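Local coordinates for protein MgGH51 (Meripilus giganteus, PDB 6ZPV) that probably hydrolyses terminal alpha-L-arabinofuranosyl residues from arabinose-containing polysaccharides and oligosaccharides, as a family GH51 glycoside hydrolase, at residues 16-21 / 462-467; 413-418 / 471-476; 512-517 / 617-622; 404-409 / 453-458. All blocks are in the same frame, centred on the assembly; numbering follows the deposited sequence.

Interaction 1 of 4, residues 16-21 / 462-467; sequences TLYGLM and AFMTGL
Leu17 and Tyr18, on the loop leading into strand 20-21, pass beside helix 454-469 at Leu467 and Met464, with CA atoms 8.4 Å apart for Leu17 and Leu467 and 9.6 Å for Tyr18 and Met464. The backbones stay well separated, and side chains span the gap. Tyr18 and Met464 both reach across with their ends: the methionine chain bends at its last torsion (chi3 73°), which turns the methyl group to the tyrosine, and CE stops 4.2 Å from Tyr18 CE1, oblique to the ring. Leu17 sends its CD1 branch toward the helix backbone, 4.3 Å from the carbonyl O of Leu467. It also braces the tyrosine from within its own loop, since Leu17 CG sits over the centre of the Tyr18 ring, 3.7 Å above the plane. One turn further along the helix, Glu468 takes the phenol OH in a hydrogen bond, and Phe515 and Ala516 of helix 507-517 pack against the same tyrosine. On another side of helix 454-469, Thr465 OG1 donates to Ala462 O at 2.7 Å, folding its hydroxyl back onto the helix. The strand that follows Tyr18 is the first of the eight parallel strands of the (beta/alpha)8 barrel, and Gly19 bonds through its backbone to Ala477 of the last, closing the ring. Between the two segments the chemistry is apolar and loosely spaced, with dispersion as the main attraction; the phenol bond to Glu468 supplies direction and, with Leu17 over the ring face, probably limits how Tyr18 can turn.

Interaction 2 of 4, residues 413-418 / 471-476; sequences FYYDGF and SDIVFA
Ile473, Tyr415 and Val474 carry this contact, and Val474 meets the tyrosine most squarely. Its CG2 methyl lies over one face of the Tyr415 ring, 3.6 Å from the centroid and 16° off the ring normal, a CH-pi contact displaced toward CD2. On the opposite face, CD2 of neighbouring Tyr414 sits over the centre, 3.5 Å above the plane, so the ring is held between a methyl group and the edge of another aromatic. The phenol end is held by a hydrogen bond between Tyr415 OH and Glu427 OE1. Val474 opens strand 474-479, the eighth and last parallel strand of the (beta/alpha)8 barrel, while Tyr415 belongs to the loop between helix 405-410 and strand 424-432; the loop thus folds over the start of the closing strand. Ile473, just ahead of that strand, extends its CG1 branch between its own backbone N and carbonyl carbon (chi1 67°), and CD1 is thereby carried into the bend of a type I turn running from Tyr415 to Phe418. There CD1 lies 3.5 Å from Phe418 CB and 4.2 Å from Tyr415 CD1. The two aromatics of the turn also meet directly, Tyr415 CD1 standing 3.7 Å above the centre of the Phe418 ring. Arg420 ties the polar side together: it binds the carbonyls of Tyr415 and Phe418 and forms a salt bridge with Asp472.

Interaction 3 of 4, residues 512-517 / 617-622; sequences QKLFAL and FSVSVI
Leu514 and Phe515 of helix 507-517 meet Val619 and Val621 in the apolar layer between the (beta/alpha)8 barrel and the antiparallel sheet of the C-terminal beta-sandwich. The helix lies along the strand almost in the same direction: the axes of helix 512-517 and strand 618-622 approach to 9.3 Å at an angle of 22°. Val619 and Val621, two residues apart on one face of the strand, both turn to the helix, whereas Ser620 between them points the other way and bonds to Tyr612. Leu514 spans the pair of valines. Its CD1 is 4.1 Å from Val619 CG1, and its CB and CD2 both border the CG2 methyl of Val621, with CB at 4.0 Å; leucine and valines run past each other in opposite directions. Phe515 comes in at about a right angle to Val619 and presents its rim: CG1 of Val619 lies near the plane of the ring, 3.9 Å from CE1. With chi1 at -178°, CG1 extends away from the backbone N of Val619 and touches both helix residues. Ala461 of helix 454-469 touches both Phe515 and Val619, extending the layer to a second barrel helix. At the start of the strand a G1 beta bulge, with Phe617 at positive phi, sets Phe617 and Ser618 opposite the single residue Asn554 of the adjoining strand. Helix-on-sheet packing of this kind, nearly aligned and built from a leucine, two valines and a phenylalanine edge, is consistent with the GH51 architecture, a (beta/alpha)8 barrel packed against a C-terminal beta-sandwich; here helix 507-517 rests on the sandwich sheet.

Interaction 4 of 4, residues 404-409 / 453-458; sequences TPTWFY and TVQSAT
Pro405 and Gln455 lie obliquely across each other at the first turns of two neighbouring, nearly parallel helices. The glutamine side chain leaves its backbone with CG anti to N (chi1 -171°) and then runs extended, so its length passes beside the proline ring: Gln455 CG is 3.7 Å from Pro405 CB, and the amide end also lies near CB and CG of the ring. The same CB sits 3.6 Å from the Gln455 carbonyl O, while Pro405 CG presses on the next residue, 3.8 Å from Ser456 CA. Beside the proline-glutamine pair a water links the helices, 2.8 Å from Thr406 OG1 and accepting from Gln455 NE2 at 2.9 Å; it lies near the plane of the Tyr409 ring, at its edge. Segments 405-409 and 454-458 are 8.6 Å apart at closest axis approach and inclined by 24°, as expected of successive helices round a (beta/alpha)8 barrel; Ala432, from the strand between them in sequence, touches both Pro405 and Ser456. Each helix start is capped. Thr404 OG1 accepts from Trp407 N in a bond that is close to straight (163°). Thr453 and Ser456 make a reciprocal capping box, Ser456 N giving to Thr453 OG1 at 3.0 Å and Thr453 N to Ser456 OG at 2.9 Å. The chemistry thus divides in two: between the helices, close van der Waals packing of proline on glutamine with a water-mediated polar bridge; within each, side-chain oxygens that satisfy N-terminal backbone N-H groups, of the first turn and, in the box, of the N-cap residue itself, and probably temper the helix dipole's positive end.

Along the chain, segment 16-21 of interaction 1 comes first, and interaction 4 is nested within the long loop it closes; interaction 2 crosses both, and interaction 3 opens after all three have closed. Interactions 1 and 4 share helix 454-469, with centres 14 Å apart, and the same helix leads into strand 474-479 of interaction 2; the centres of interactions 1 and 2 are 10 Å apart. There Leu467 packs on Tyr415, and Thr16 hydrogen-bonds to Phe475 of that strand. Interaction 3, centred 11 Å from interaction 1, meets it where Phe515 touches Tyr18 and Met464. The four gather about helix 454-469, which borders interactions 2 and 3, joining the catalytic barrel's closing seam to the C-terminal sandwich.

Interaction 1 of 4, residues 16-21 / 462-467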
loop_
_atom_site.group_PDB
_atom_site.type_symbol
_atom_site.label_atom_id
_atom_site.label_comp_id
_atom_site.label_asym_id
_atom_site.label_seq_id
_atom_site.Cartn_x
_atom_site.Cartn_y
_atom_site.Cartn_z
ATOM N N THR A 16 -2.154 11.308 14.634
ATOM C CA THR A 16 -2.481 10.161 13.796
ATOM C C THR A 16 -3.692 10.347 12.896
ATOM O O THR A 16 -4.068 9.393 12.230
ATOM C CB THR A 16 -2.669 8.946 14.722
ATOM O OG1 THR A 16 -3.592 9.297 15.760
ATOM C CG2 THR A 16 -1.366 8.465 15.312
ATOM N N LEU A 17 -4.279 11.551 12.842
ATOM C CA LEU A 17 -5.608 11.628 12.192
ATOM C C LEU A 17 -5.580 11.114 10.769
ATOM O O LEU A 17 -6.548 10.425 10.373
ATOM C CB LEU A 17 -6.140 13.047 12.243
ATOM C CG LEU A 17 -7.547 13.237 11.704
ATOM C CD1 LEU A 17 -8.562 12.326 12.347
ATOM C CD2 LEU A 17 -7.974 14.687 11.876
ATOM N N TYR A 18 -4.604 11.455 9.948
ATOM C CA TYR A 18 -4.589 11.081 8.532
ATOM C C TYR A 18 -3.483 10.090 8.226
ATOM O O TYR A 18 -2.307 10.385 8.567
ATOM C CB TYR A 18 -4.488 12.301 7.610
ATOM C CG TYR A 18 -5.582 13.317 7.853
ATOM C CD1 TYR A 18 -6.882 13.064 7.440
ATOM C CD2 TYR A 18 -5.338 14.489 8.525
ATOM C CE1 TYR A 18 -7.912 13.980 7.701
ATOM C CE2 TYR A 18 -6.352 15.404 8.781
ATOM C CZ TYR A 18 -7.639 15.150 8.388
ATOM O OH TYR A 18 -8.666 16.042 8.607
ATOM N N GLY A 19 -3.774 9.002 7.551
ATOM C CA GLY A 19 -2.732 8.019 7.196
ATOM C C GLY A 19 -3.158 7.146 6.064
ATOM O O GLY A 19 -4.138 7.458 5.366
ATOM N N LEU A 20 -2.463 6.036 5.882
ATOM C CA LEU A 20 -2.608 5.159 4.726
ATOM C C LEU A 20 -3.068 3.769 5.130
ATOM O O LEU A 20 -2.728 3.265 6.223
ATOM C CB LEU A 20 -1.259 5.018 4.012
ATOM C CG LEU A 20 -0.552 6.309 3.639
ATOM C CD1 LEU A 20 0.706 5.988 2.858
ATOM C CD2 LEU A 20 -1.432 7.269 2.872
ATOM N N MET A 21 -3.824 3.137 4.233
ATOM C CA MET A 21 -4.250 1.740 4.369
ATOM C C MET A 21 -3.660 0.891 3.268
ATOM O O MET A 21 -3.866 1.180 2.084
ATOM C CB MET A 21 -5.774 1.604 4.374
ATOM C CG MET A 21 -6.292 0.201 4.583
ATOM S SD MET A 21 -6.343 -0.800 3.073
ATOM C CE MET A 21 -6.703 -2.420 3.678
ATOM N N ALA A 462 -15.959 16.428 2.418
ATOM C CA ALA A 462 -17.010 16.848 3.347
ATOM C C ALA A 462 -17.065 15.881 4.537
ATOM O O ALA A 462 -17.134 16.321 5.691
ATOM C CB ALA A 462 -18.345 16.904 2.597
ATOM N N PHE A 463 -17.045 14.591 4.260
ATOM C CA PHE A 463 -17.046 13.609 5.370
ATOM C C PHE A 463 -15.790 13.812 6.245
ATOM O O PHE A 463 -15.901 13.707 7.497
ATOM C CB PHE A 463 -17.036 12.215 4.742
ATOM C CG PHE A 463 -17.189 11.083 5.720
ATOM C CD1 PHE A 463 -18.426 10.739 6.232
ATOM C CD2 PHE A 463 -16.109 10.255 6.046
ATOM C CE1 PHE A 463 -18.573 9.667 7.098
ATOM C CE2 PHE A 463 -16.252 9.192 6.900
ATOM C CZ PHE A 463 -17.505 8.864 7.379
ATOM N N MET A 464 -14.638 14.116 5.667
ATOM C CA MET A 464 -13.393 14.309 6.431
ATOM C C MET A 464 -13.482 15.543 7.327
ATOM O O MET A 464 -12.835 15.530 8.400
ATOM C CB MET A 464 -12.227 14.391 5.456
ATOM C CG MET A 464 -11.963 13.044 4.700
ATOM S SD MET A 464 -11.118 13.239 3.149
ATOM C CE MET A 464 -9.570 13.613 3.867
ATOM N N THR A 465 -14.210 16.588 6.954
ATOM C CA THR A 465 -14.380 17.721 7.855
ATOM C C THR A 465 -15.054 17.242 9.162
ATOM O O THR A 465 -14.722 17.742 10.245
ATOM C CB THR A 465 -15.163 18.897 7.258
ATOM O OG1 THR A 465 -16.534 18.542 7.018
ATOM C CG2 THR A 465 -14.494 19.464 6.037
ATOM N N GLY A 466 -15.976 16.282 9.056
ATOM C CA GLY A 466 -16.601 15.715 10.236
ATOM C C GLY A 466 -15.607 14.845 11.021
ATOM O O GLY A 466 -15.625 14.865 12.237
ATOM N N LEU A 467 -14.776 14.058 10.346
ATOM C CA LEU A 467 -13.727 13.301 11.057
ATOM C C LEU A 467 -12.867 14.264 11.885
ATOM O O LEU A 467 -12.518 13.970 13.047
ATOM C CB LEU A 467 -12.894 12.495 10.074
ATOM C CG LEU A 467 -13.625 11.449 9.245
ATOM C CD1 LEU A 467 -12.649 10.757 8.313
ATOM C CD2 LEU A 467 -14.316 10.411 10.101
#

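Interaction 2 of 4, residues 413-418 / 471-476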
loop_
_atom_site.group_PDB
_atom_site.type_symbol
_atom_site.label_atom_id
_atom_site.label_comp_id
_atom_site.label_asym_id
_atom_site.label_seq_id
_atom_site.Cartn_x
_atom_site.Cartn_y
_atom_site.Cartn_z
ATOM N N PHE A 413 -21.865 14.233 9.672
ATOM C CA PHE A 413 -22.151 14.238 11.112
ATOM C C PHE A 413 -22.188 12.837 11.700
ATOM O O PHE A 413 -22.667 12.664 12.837
ATOM C CB PHE A 413 -23.417 15.049 11.414
ATOM C CG PHE A 413 -23.244 16.542 11.317
ATOM C CD1 PHE A 413 -23.077 17.163 10.112
ATOM C CD2 PHE A 413 -23.228 17.318 12.471
ATOM C CE1 PHE A 413 -22.911 18.528 10.044
ATOM C CE2 PHE A 413 -23.045 18.687 12.380
ATOM C CZ PHE A 413 -22.862 19.306 11.162
ATOM N N TYR A 414 -21.586 11.861 11.037
ATOM C CA TYR A 414 -21.580 10.463 11.498
ATOM C C TYR A 414 -21.171 10.381 12.969
ATOM O O TYR A 414 -21.791 9.634 13.751
ATOM C CB TYR A 414 -20.649 9.626 10.620
ATOM C CG TYR A 414 -20.657 8.160 10.955
ATOM C CD1 TYR A 414 -21.563 7.295 10.359
ATOM C CD2 TYR A 414 -19.778 7.605 11.833
ATOM C CE1 TYR A 414 -21.574 5.934 10.660
ATOM C CE2 TYR A 414 -19.774 6.241 12.106
ATOM C CZ TYR A 414 -20.686 5.421 11.567
ATOM O OH TYR A 414 -20.638 4.046 11.855
ATOM N N TYR A 415 -20.097 11.056 13.360
ATOM C CA TYR A 415 -19.517 10.917 14.714
ATOM C C TYR A 415 -20.035 11.937 15.728
ATOM O O TYR A 415 -19.753 11.790 16.937
ATOM C CB TYR A 415 -17.995 10.913 14.682
ATOM C CG TYR A 415 -17.392 9.633 14.144
ATOM C CD1 TYR A 415 -17.369 8.492 14.935
ATOM C CD2 TYR A 415 -16.870 9.544 12.877
ATOM C CE1 TYR A 415 -16.865 7.291 14.447
ATOM C CE2 TYR A 415 -16.351 8.371 12.393
ATOM C CZ TYR A 415 -16.303 7.242 13.177
ATOM O OH TYR A 415 -15.813 6.019 12.791
ATOM N N ASP A 416 -20.794 12.947 15.298
ATOM C CA ASP A 416 -21.169 14.025 16.245
ATOM C C ASP A 416 -22.000 13.500 17.417
ATOM O O ASP A 416 -21.865 14.086 18.512
ATOM C CB ASP A 416 -21.892 15.144 15.534
ATOM C CG ASP A 416 -20.943 15.926 14.665
ATOM O OD1 ASP A 416 -20.506 15.410 13.593
ATOM O OD2 ASP A 416 -20.583 17.088 15.020
ATOM N N GLY A 417 -22.893 12.552 17.174
ATOM C CA GLY A 417 -23.758 12.049 18.227
ATOM C C GLY A 417 -23.169 10.898 19.007
ATOM O O GLY A 417 -23.890 10.377 19.906
ATOM N N PHE A 418 -21.940 10.461 18.709
ATOM C CA PHE A 418 -21.350 9.367 19.474
ATOM C C PHE A 418 -21.081 9.811 20.887
ATOM O O PHE A 418 -20.763 10.993 21.174
ATOM C CB PHE A 418 -20.015 8.896 18.880
ATOM C CG PHE A 418 -20.094 7.866 17.761
ATOM C CD1 PHE A 418 -20.968 7.983 16.683
ATOM C CD2 PHE A 418 -19.241 6.772 17.788
ATOM C CE1 PHE A 418 -21.043 7.011 15.709
ATOM C CE2 PHE A 418 -19.301 5.815 16.790
ATOM C CZ PHE A 418 -20.208 5.928 15.762
ATOM N N SER A 471 -12.451 14.730 16.028
ATOM C CA SER A 471 -11.121 14.102 16.281
ATOM C C SER A 471 -10.759 14.031 17.761
ATOM O O SER A 471 -9.684 13.509 18.081
ATOM C CB SER A 471 -10.064 14.710 15.422
ATOM O OG SER A 471 -9.862 16.094 15.681
ATOM N N ASP A 472 -11.658 14.455 18.649
ATOM C CA ASP A 472 -11.547 14.073 20.056
ATOM C C ASP A 472 -11.726 12.580 20.210
ATOM O O ASP A 472 -11.112 11.991 21.120
ATOM C CB ASP A 472 -12.508 14.879 20.927
ATOM C CG ASP A 472 -13.981 14.743 20.592
ATOM O OD1 ASP A 472 -14.303 14.724 19.379
ATOM O OD2 ASP A 472 -14.773 14.728 21.543
ATOM N N ILE A 473 -12.557 11.943 19.394
ATOM C CA ILE A 473 -12.792 10.481 19.434
ATOM C C ILE A 473 -12.289 9.780 18.162
ATOM O O ILE A 473 -12.020 8.574 18.239
ATOM C CB ILE A 473 -14.254 10.128 19.742
ATOM C CG1 ILE A 473 -15.218 10.539 18.636
ATOM C CG2 ILE A 473 -14.626 10.623 21.116
ATOM C CD1 ILE A 473 -16.635 9.977 18.789
ATOM N N VAL A 474 -12.242 10.424 17.003
ATOM C CA VAL A 474 -11.679 9.846 15.785
ATOM C C VAL A 474 -10.175 10.071 15.812
ATOM O O VAL A 474 -9.739 11.244 15.788
ATOM C CB VAL A 474 -12.304 10.434 14.513
ATOM C CG1 VAL A 474 -11.616 9.813 13.280
ATOM C CG2 VAL A 474 -13.801 10.236 14.463
ATOM N N PHE A 475 -9.382 9.009 15.922
ATOM C CA PHE A 475 -7.944 9.174 16.048
ATOM C C PHE A 475 -7.180 8.953 14.752
ATOM O O PHE A 475 -6.001 9.347 14.680
ATOM C CB PHE A 475 -7.329 8.319 17.172
ATOM C CG PHE A 475 -7.126 6.867 16.886
ATOM C CD1 PHE A 475 -8.200 5.953 16.931
ATOM C CD2 PHE A 475 -5.897 6.371 16.507
ATOM C CE1 PHE A 475 -8.012 4.604 16.705
ATOM C CE2 PHE A 475 -5.715 5.009 16.296
ATOM C CZ PHE A 475 -6.782 4.137 16.373
ATOM N N ALA A 476 -7.787 8.340 13.744
ATOM C CA ALA A 476 -7.060 7.922 12.535
ATOM C C ALA A 476 -8.093 7.640 11.445
ATOM O O ALA A 476 -9.196 7.138 11.737
ATOM C CB ALA A 476 -6.253 6.678 12.862
#

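Interaction 3 of 4, residues 512-517 / 617-622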
loop_
_atom_site.group_PDB
_atom_site.type_symbol
_atom_site.label_atom_id
_atom_site.label_comp_id
_atom_site.label_asym_id
_atom_site.label_seq_id
_atom_site.Cartn_x
_atom_site.Cartn_y
_atom_site.Cartn_z
ATOM N N GLN A 512 -6.879 14.032 0.102
ATOM C CA GLN A 512 -6.161 13.466 1.251
ATOM C C GLN A 512 -4.944 14.321 1.589
ATOM O O GLN A 512 -4.710 14.602 2.790
ATOM C CB GLN A 512 -5.727 12.014 0.998
ATOM C CG GLN A 512 -6.846 10.990 0.849
ATOM C CD GLN A 512 -7.558 10.756 2.135
ATOM O OE1 GLN A 512 -6.905 10.493 3.179
ATOM N NE2 GLN A 512 -8.898 10.809 2.081
ATOM N N LYS A 513 -4.155 14.694 0.595
ATOM C CA LYS A 513 -2.950 15.517 0.825
ATOM C C LYS A 513 -3.321 16.899 1.375
ATOM O O LYS A 513 -2.631 17.385 2.303
ATOM C CB LYS A 513 -2.220 15.620 -0.516
ATOM C CG LYS A 513 -0.951 16.451 -0.479
ATOM C CD LYS A 513 -0.242 16.541 -1.847
ATOM C CE LYS A 513 1.006 17.400 -1.815
ATOM N NZ LYS A 513 1.561 17.611 -3.183
ATOM N N LEU A 514 -4.324 17.536 0.825
ATOM C CA LEU A 514 -4.741 18.852 1.317
ATOM C C LEU A 514 -5.141 18.757 2.789
ATOM O O LEU A 514 -4.836 19.670 3.567
ATOM C CB LEU A 514 -5.886 19.411 0.462
ATOM C CG LEU A 514 -5.488 19.964 -0.904
ATOM C CD1 LEU A 514 -6.701 20.226 -1.724
ATOM C CD2 LEU A 514 -4.661 21.203 -0.806
ATOM N N PHE A 515 -5.832 17.688 3.184
ATOM C CA PHE A 515 -6.243 17.575 4.579
ATOM C C PHE A 515 -5.063 17.291 5.480
ATOM O O PHE A 515 -4.959 17.859 6.571
ATOM C CB PHE A 515 -7.385 16.554 4.736
ATOM C CG PHE A 515 -8.770 17.143 4.507
ATOM C CD1 PHE A 515 -9.138 17.694 3.314
ATOM C CD2 PHE A 515 -9.691 17.133 5.538
ATOM C CE1 PHE A 515 -10.375 18.299 3.176
ATOM C CE2 PHE A 515 -10.920 17.738 5.396
ATOM C CZ PHE A 515 -11.268 18.313 4.211
ATOM N N ALA A 516 -4.187 16.376 5.082
ATOM C CA ALA A 516 -3.089 15.910 5.933
ATOM C C ALA A 516 -1.964 16.912 6.054
ATOM O O ALA A 516 -1.343 17.003 7.125
ATOM C CB ALA A 516 -2.546 14.588 5.380
ATOM N N LEU A 517 -1.645 17.645 4.997
ATOM C CA LEU A 517 -0.512 18.591 5.066
ATOM C C LEU A 517 -0.911 19.937 5.689
ATOM O O LEU A 517 -0.000 20.788 5.953
ATOM C CB LEU A 517 -0.004 18.878 3.666
ATOM C CG LEU A 517 0.804 17.765 3.012
ATOM C CD1 LEU A 517 1.351 18.261 1.703
ATOM C CD2 LEU A 517 1.962 17.281 3.883
ATOM N N PHE A 617 -18.309 21.718 -6.528
ATOM C CA PHE A 617 -17.402 20.567 -6.566
ATOM C C PHE A 617 -15.972 21.040 -6.315
ATOM O O PHE A 617 -15.094 20.922 -7.202
ATOM C CB PHE A 617 -17.524 19.788 -7.875
ATOM C CG PHE A 617 -18.910 19.233 -8.088
ATOM C CD1 PHE A 617 -19.480 18.287 -7.199
ATOM C CD2 PHE A 617 -19.691 19.688 -9.114
ATOM C CE1 PHE A 617 -20.767 17.842 -7.324
ATOM C CE2 PHE A 617 -21.002 19.220 -9.268
ATOM C CZ PHE A 617 -21.522 18.317 -8.362
ATOM N N SER A 618 -15.702 21.541 -5.119
ATOM C CA SER A 618 -14.342 22.010 -4.793
ATOM C C SER A 618 -13.912 21.589 -3.387
ATOM O O SER A 618 -14.748 21.488 -2.461
ATOM C CB SER A 618 -14.243 23.513 -4.935
ATOM O OG SER A 618 -15.067 24.226 -4.022
ATOM N N VAL A 619 -12.603 21.450 -3.238
ATOM C CA VAL A 619 -11.949 21.307 -1.950
ATOM C C VAL A 619 -10.953 22.464 -1.869
ATOM O O VAL A 619 -10.098 22.608 -2.755
ATOM C CB VAL A 619 -11.171 19.986 -1.780
ATOM C CG1 VAL A 619 -10.564 19.903 -0.391
ATOM C CG2 VAL A 619 -12.094 18.803 -2.058
ATOM N N SER A 620 -11.045 23.272 -0.815
ATOM C CA SER A 620 -10.208 24.471 -0.662
ATOM C C SER A 620 -9.562 24.465 0.707
ATOM O O SER A 620 -10.198 24.057 1.698
ATOM C CB SER A 620 -10.989 25.748 -0.870
ATOM O OG SER A 620 -11.710 25.726 -2.104
ATOM N N VAL A 621 -8.373 25.029 0.788
ATOM C CA VAL A 621 -7.698 25.271 2.083
ATOM C C VAL A 621 -7.225 26.720 2.073
ATOM O O VAL A 621 -6.453 27.108 1.175
ATOM C CB VAL A 621 -6.496 24.352 2.300
ATOM C CG1 VAL A 621 -5.870 24.634 3.663
ATOM C CG2 VAL A 621 -6.901 22.889 2.146
ATOM N N ILE A 622 -7.656 27.468 3.066
ATOM C CA ILE A 622 -7.185 28.842 3.291
ATOM C C ILE A 622 -6.319 28.789 4.537
ATOM O O ILE A 622 -6.798 28.321 5.602
ATOM C CB ILE A 622 -8.337 29.861 3.434
ATOM C CG1 ILE A 622 -9.085 29.937 2.115
ATOM C CG2 ILE A 622 -7.758 31.227 3.848
ATOM C CD1 ILE A 622 -10.368 30.784 2.164
#

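Interaction 4 of 4, residues 404-409 / 453-458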
loop_
_atom_site.group_PDB
_atom_site.type_symbol
_atom_site.label_atom_id
_atom_site.label_comp_id
_atom_site.label_asym_id
_atom_site.label_seq_id
_atom_site.Cartn_x
_atom_site.Cartn_y
_atom_site.Cartn_z
ATOM N N THR A 404 -21.657 6.090 -1.864
ATOM C CA THR A 404 -21.715 7.051 -2.953
ATOM C C THR A 404 -21.107 8.377 -2.510
ATOM O O THR A 404 -21.065 8.706 -1.315
ATOM C CB THR A 404 -23.162 7.305 -3.349
ATOM O OG1 THR A 404 -23.831 7.994 -2.307
ATOM C CG2 THR A 404 -23.943 6.079 -3.788
ATOM N N PRO A 405 -20.691 9.218 -3.488
ATOM C CA PRO A 405 -20.245 10.567 -3.100
ATOM C C PRO A 405 -21.250 11.328 -2.242
ATOM O O PRO A 405 -20.893 12.031 -1.290
ATOM C CB PRO A 405 -19.970 11.240 -4.475
ATOM C CG PRO A 405 -19.631 10.083 -5.371
ATOM C CD PRO A 405 -20.547 8.943 -4.938
ATOM N N THR A 406 -22.542 11.206 -2.618
ATOM C CA THR A 406 -23.613 11.908 -1.908
ATOM C C THR A 406 -23.714 11.415 -0.461
ATOM O O THR A 406 -23.888 12.221 0.447
ATOM C CB THR A 406 -24.910 11.758 -2.687
ATOM O OG1 THR A 406 -24.724 12.440 -3.934
ATOM C CG2 THR A 406 -26.103 12.314 -1.951
ATOM N N TRP A 407 -23.639 10.090 -0.286
ATOM C CA TRP A 407 -23.674 9.585 1.096
ATOM C C TRP A 407 -22.601 10.259 1.952
ATOM O O TRP A 407 -22.836 10.594 3.117
ATOM C CB TRP A 407 -23.465 8.052 1.104
ATOM C CG TRP A 407 -23.543 7.419 2.459
ATOM C CD1 TRP A 407 -24.659 6.820 2.972
ATOM C CD2 TRP A 407 -22.517 7.333 3.451
ATOM N NE1 TRP A 407 -24.417 6.374 4.233
ATOM C CE2 TRP A 407 -23.129 6.703 4.575
ATOM C CE3 TRP A 407 -21.169 7.711 3.533
ATOM C CZ2 TRP A 407 -22.414 6.474 5.772
ATOM C CZ3 TRP A 407 -20.501 7.507 4.719
ATOM C CH2 TRP A 407 -21.103 6.922 5.839
ATOM N N PHE A 408 -21.402 10.420 1.428
ATOM C CA PHE A 408 -20.305 10.979 2.223
ATOM C C PHE A 408 -20.632 12.410 2.692
ATOM O O PHE A 408 -20.417 12.714 3.878
ATOM C CB PHE A 408 -18.962 10.899 1.478
ATOM C CG PHE A 408 -18.337 9.537 1.590
ATOM C CD1 PHE A 408 -17.591 9.232 2.724
ATOM C CD2 PHE A 408 -18.582 8.526 0.700
ATOM C CE1 PHE A 408 -17.094 7.954 2.938
ATOM C CE2 PHE A 408 -18.074 7.264 0.910
ATOM C CZ PHE A 408 -17.322 6.965 2.022
ATOM N N TYR A 409 -21.150 13.295 1.827
ATOM C CA TYR A 409 -21.479 14.638 2.343
ATOM C C TYR A 409 -22.678 14.582 3.281
ATOM O O TYR A 409 -22.744 15.335 4.239
ATOM C CB TYR A 409 -21.570 15.738 1.285
ATOM C CG TYR A 409 -22.763 15.716 0.382
ATOM C CD1 TYR A 409 -23.992 16.131 0.878
ATOM C CD2 TYR A 409 -22.699 15.407 -0.957
ATOM C CE1 TYR A 409 -25.126 16.215 0.062
ATOM C CE2 TYR A 409 -23.814 15.548 -1.797
ATOM C CZ TYR A 409 -25.024 15.961 -1.287
ATOM O OH TYR A 409 -26.129 16.065 -2.126
ATOM N N THR A 453 -13.180 10.736 -8.863
ATOM C CA THR A 453 -13.653 11.898 -9.613
ATOM C C THR A 453 -13.620 13.131 -8.704
ATOM O O THR A 453 -13.379 13.076 -7.494
ATOM C CB THR A 453 -15.074 11.655 -10.162
ATOM O OG1 THR A 453 -15.913 11.470 -9.014
ATOM C CG2 THR A 453 -15.141 10.459 -11.106
ATOM N N VAL A 454 -13.878 14.282 -9.302
ATOM C CA VAL A 454 -14.032 15.509 -8.483
ATOM C C VAL A 454 -15.198 15.295 -7.521
ATOM O O VAL A 454 -15.134 15.641 -6.333
ATOM C CB VAL A 454 -14.152 16.757 -9.326
ATOM C CG1 VAL A 454 -14.260 17.991 -8.452
ATOM C CG2 VAL A 454 -12.967 16.924 -10.271
ATOM N N GLN A 455 -16.299 14.744 -8.029
ATOM C CA GLN A 455 -17.475 14.453 -7.201
ATOM C C GLN A 455 -17.090 13.578 -5.999
ATOM O O GLN A 455 -17.537 13.831 -4.830
ATOM C CB GLN A 455 -18.553 13.729 -8.066
ATOM C CG GLN A 455 -19.932 13.553 -7.395
ATOM C CD GLN A 455 -20.934 12.726 -8.168
ATOM O OE1 GLN A 455 -20.652 12.346 -9.315
ATOM N NE2 GLN A 455 -22.085 12.482 -7.576
ATOM N N SER A 456 -16.364 12.492 -6.246
ATOM C CA SER A 456 -16.089 11.543 -5.135
ATOM C C SER A 456 -15.131 12.175 -4.145
ATOM O O SER A 456 -15.335 12.056 -2.919
ATOM C CB SER A 456 -15.587 10.210 -5.676
ATOM O OG SER A 456 -14.233 10.238 -6.178
ATOM N N ALA A 457 -14.102 12.886 -4.577
ATOM C CA ALA A 457 -13.125 13.525 -3.703
ATOM C C ALA A 457 -13.786 14.590 -2.845
ATOM O O ALA A 457 -13.418 14.769 -1.678
ATOM C CB ALA A 457 -11.975 14.100 -4.514
ATOM N N THR A 458 -14.705 15.369 -3.468
ATOM C CA THR A 458 -15.347 16.454 -2.694
ATOM C C THR A 458 -16.317 15.904 -1.658
ATOM O O THR A 458 -16.429 16.451 -0.553
ATOM C CB THR A 458 -15.976 17.476 -3.641
ATOM O OG1 THR A 458 -17.013 16.943 -4.462
ATOM C CG2 THR A 458 -14.933 18.145 -4.480
HETATM O O HOH W 1 -22.531 13.875 -5.029
#